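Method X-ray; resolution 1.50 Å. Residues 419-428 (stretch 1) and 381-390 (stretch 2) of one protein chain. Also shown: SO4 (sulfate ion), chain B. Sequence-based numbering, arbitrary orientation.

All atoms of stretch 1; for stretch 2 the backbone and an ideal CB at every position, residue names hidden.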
# COMPACT_ATOMS: atom_id res chain seq x y z
N PRO A 419 25.94 -5.14 37.44
CA PRO A 419 25.69 -3.73 37.76
C PRO A 419 24.96 -2.96 36.67
O PRO A 419 24.06 -2.18 36.97
CB PRO A 419 27.10 -3.16 37.96
CG PRO A 419 27.93 -4.34 38.34
CD PRO A 419 27.37 -5.49 37.57
N GLU A 420 25.34 -3.19 35.41
CA GLU A 420 24.72 -2.47 34.31
C GLU A 420 23.23 -2.79 34.24
O GLU A 420 22.39 -1.89 34.10
CB GLU A 420 25.41 -2.82 32.99
CG GLU A 420 26.81 -2.23 32.85
CD GLU A 420 27.91 -3.10 33.45
OE1 GLU A 420 27.61 -4.11 34.12
OE2 GLU A 420 29.09 -2.76 33.25
N LEU A 421 22.90 -4.07 34.33
CA LEU A 421 21.52 -4.53 34.37
C LEU A 421 20.75 -3.98 35.57
O LEU A 421 19.64 -3.47 35.45
CB LEU A 421 21.48 -6.06 34.38
CG LEU A 421 20.09 -6.70 34.48
CD1 LEU A 421 19.20 -6.25 33.31
CD2 LEU A 421 20.22 -8.21 34.51
N ARG A 422 21.37 -4.07 36.75
CA ARG A 422 20.73 -3.57 37.97
C ARG A 422 20.40 -2.08 37.85
O ARG A 422 19.30 -1.64 38.18
CB ARG A 422 21.64 -3.83 39.18
CG ARG A 422 20.97 -3.61 40.53
CD ARG A 422 21.86 -4.12 41.66
NE ARG A 422 23.13 -3.40 41.74
CZ ARG A 422 24.32 -3.93 41.47
NH1 ARG A 422 24.44 -5.20 41.09
NH2 ARG A 422 25.41 -3.18 41.59
N ARG A 423 21.36 -1.31 37.33
CA ARG A 423 21.16 0.12 37.13
C ARG A 423 20.05 0.41 36.12
O ARG A 423 19.27 1.34 36.28
CB ARG A 423 22.47 0.77 36.68
CG ARG A 423 23.54 0.82 37.76
CD ARG A 423 23.19 1.87 38.79
NE ARG A 423 23.16 3.21 38.21
CZ ARG A 423 24.19 4.06 38.23
NH1 ARG A 423 25.33 3.70 38.80
NH2 ARG A 423 24.08 5.26 37.67
N ALA A 424 19.98 -0.40 35.06
CA ALA A 424 18.93 -0.24 34.07
C ALA A 424 17.55 -0.48 34.68
O ALA A 424 16.62 0.30 34.46
CB ALA A 424 19.16 -1.19 32.91
N LEU A 425 17.43 -1.55 35.45
CA LEU A 425 16.12 -1.90 36.02
C LEU A 425 15.64 -0.81 36.96
O LEU A 425 14.45 -0.49 37.01
CB LEU A 425 16.19 -3.25 36.73
CG LEU A 425 16.45 -4.44 35.80
CD1 LEU A 425 16.69 -5.72 36.60
CD2 LEU A 425 15.29 -4.62 34.81
N ALA A 426 16.57 -0.22 37.71
CA ALA A 426 16.23 0.85 38.64
C ALA A 426 15.85 2.14 37.91
O ALA A 426 14.92 2.84 38.31
CB ALA A 426 17.40 1.10 39.59
N PHE A 427 16.57 2.44 36.83
CA PHE A 427 16.39 3.70 36.12
C PHE A 427 15.14 3.73 35.24
O PHE A 427 14.35 4.68 35.28
CB PHE A 427 17.63 4.01 35.27
CG PHE A 427 17.52 5.30 34.50
CD1 PHE A 427 17.82 6.51 35.10
CD2 PHE A 427 17.13 5.29 33.17
CE1 PHE A 427 17.73 7.69 34.39
CE2 PHE A 427 17.03 6.47 32.46
CZ PHE A 427 17.34 7.67 33.07
N PHE A 428 14.96 2.70 34.42
CA PHE A 428 13.83 2.63 33.51
C PHE A 428 12.59 2.10 34.22
O PHE A 428 11.48 2.22 33.71
CB PHE A 428 14.15 1.76 32.29
CG PHE A 428 15.27 2.30 31.44
CD1 PHE A 428 15.07 3.40 30.62
CD2 PHE A 428 16.52 1.70 31.45
CE1 PHE A 428 16.09 3.89 29.83
CE2 PHE A 428 17.54 2.18 30.66
CZ PHE A 428 17.33 3.28 29.85
N UNK A 381 16.31 1.72 21.59
CA UNK A 381 16.70 3.11 21.45
C UNK A 381 17.15 3.67 22.78
O UNK A 381 18.29 3.46 23.18
CB UNK A 381 15.55 3.94 20.88
N UNK A 382 16.24 4.35 23.47
CA UNK A 382 16.56 4.87 24.79
C UNK A 382 16.99 3.79 25.77
O UNK A 382 17.77 4.06 26.68
CB UNK A 382 15.35 5.62 25.36
N UNK A 383 16.47 2.58 25.60
CA UNK A 383 16.84 1.48 26.48
C UNK A 383 18.33 1.22 26.52
O UNK A 383 18.86 0.65 27.48
CB UNK A 383 16.12 0.20 26.05
N UNK A 384 19.02 1.64 25.46
CA UNK A 384 20.47 1.58 25.38
C UNK A 384 21.08 2.96 25.56
O UNK A 384 21.94 3.17 26.42
CB UNK A 384 20.91 0.98 24.04
N UNK A 385 20.60 3.92 24.77
CA UNK A 385 21.26 5.22 24.67
C UNK A 385 21.05 6.13 25.87
O UNK A 385 21.84 7.06 26.09
CB UNK A 385 20.77 5.94 23.41
N UNK A 386 20.00 5.88 26.64
CA UNK A 386 19.69 6.71 27.80
C UNK A 386 20.06 6.04 29.13
O UNK A 386 19.70 6.53 30.21
CB UNK A 386 18.20 7.06 27.80
N UNK A 387 20.78 4.92 29.07
CA UNK A 387 21.26 4.29 30.29
C UNK A 387 22.08 5.32 31.07
O UNK A 387 22.90 6.03 30.49
CB UNK A 387 22.09 3.04 29.98
N UNK A 388 21.86 5.40 32.39
CA UNK A 388 22.50 6.42 33.25
C UNK A 388 24.02 6.41 33.17
O UNK A 388 24.66 7.43 33.45
CB UNK A 388 22.08 6.21 34.71
N UNK A 389 24.61 5.27 32.81
CA UNK A 389 26.06 5.13 32.82
C UNK A 389 26.63 5.13 31.42
O UNK A 389 27.80 4.80 31.22
CB UNK A 389 26.47 3.85 33.55
N UNK A 390 25.80 5.47 30.44
CA UNK A 390 26.27 5.60 29.07
C UNK A 390 25.78 4.51 28.14
O UNK A 390 25.32 3.45 28.59
CB UNK A 390 27.80 5.62 29.06
S SO4 B . 12.17 4.12 22.63
O1 SO4 B . 13.52 4.44 22.15
O2 SO4 B . 12.25 3.26 23.81
O3 SO4 B . 11.44 3.44 21.57
O4 SO4 B . 11.47 5.36 22.96

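Position 381 lies beyond the reach of stretch 1, but the sulfate limits it: an ideal CB would sit 2.5 Å from SO4 O1, a clash. Only a residue without CB fits beside the ion as placed, and the residue is Gly381, the N-cap of the short helix that follows.

At 382 the ideal CB points sideways, 4.9 Å from Phe428 CE1, with room to spare, so a small or polar side chain would be tolerated. Gly382 N donates to SO4 O1 at 3.0 Å, and its O lies 3.3 Å from Phe428 CZ.

Position 383 has helical angles (-57/-24) and an ideal CB 5.0 Å from Phe428 CZ; nothing in stretch 1 demands glycine. It is Gly383, whose O comes within 3.8 Å of Phe428 CE2.

Positions 384 and 385 direct CA-to-CB away from stretch 1, which therefore does not discriminate among side chains. They are Ile384 and Leu385.

At 386 the ideal CB lies 4.3 Å from Phe428 CE1 and 4.8 Å from Phe427 CE2. Two aromatic neighbours favour a small apolar group. Ala386 supplies a methyl, its CB 4.4 Å from Phe428 CE1.

Position 387 starts with CA-to-CB pointing away, yet Glu420 O offers an acceptor to a side chain that bends back. A donor of sufficient length is suggested: histidine, glutamine or lysine, for example. His387, with chi1 t, brings NE2 to 2.9 Å from Glu420 O, at an N-H...O angle of 173° and near the ring plane. Glu420 O also accepts from Ala424 N at 3.0 Å. On the other ring nitrogen, His387 ND1 accepts from the backbone N of 389 at 3.0 Å, which fixes the proton on NE2.

At 388 CA-to-CB points toward stretch 1, the ideal CB being 4.3 Å from Phe427 CD1; phi/psi of -56/-25 admits proline as well as other compact apolar residues. Pro388 lays its ring over the Phe427 face: CG is 3.3 Å from Phe427 CG, and CD makes a CH-pi contact 4.1 Å from the ring centroid.

Position 389 also points toward stretch 1, its ideal CB 5.0 Å from Arg423 NH2. The positive charge favours aspartate or glutamate. Asp389 forms a salt bridge, OD1 to Arg423 NH2 at 2.8 Å, with OD1 over one face of the guanidinium.

Position 390 has phi/psi of 109/163, where a CB would jam against the preceding carbonyl O. Gly390 ends the type I turn begun at His387.

Stretch 2 381-390: GGGILAHPDG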
# COMPACT_ATOMS: atom_id res chain seq x y z
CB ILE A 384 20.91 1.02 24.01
CG1 ILE A 384 20.82 -0.50 24.01
CG2 ILE A 384 22.34 1.47 23.69
CD1 ILE A 384 20.96 -1.10 22.60
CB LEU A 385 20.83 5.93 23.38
CG LEU A 385 21.13 5.15 22.10
CD1 LEU A 385 20.82 6.00 20.88
CD2 LEU A 385 22.58 4.67 22.07
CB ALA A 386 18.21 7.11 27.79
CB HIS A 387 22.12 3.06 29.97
CG HIS A 387 22.44 2.22 31.16
ND1 HIS A 387 23.32 2.62 32.14
CD2 HIS A 387 22.01 0.99 31.53
CE1 HIS A 387 23.42 1.67 33.06
NE2 HIS A 387 22.62 0.67 32.72
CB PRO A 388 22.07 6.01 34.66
CG PRO A 388 20.86 5.19 34.48
CD PRO A 388 20.98 4.51 33.16
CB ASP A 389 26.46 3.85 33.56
CG ASP A 389 25.97 3.83 35.00
OD1 ASP A 389 26.06 4.88 35.68
OD2 ASP A 389 25.49 2.77 35.45
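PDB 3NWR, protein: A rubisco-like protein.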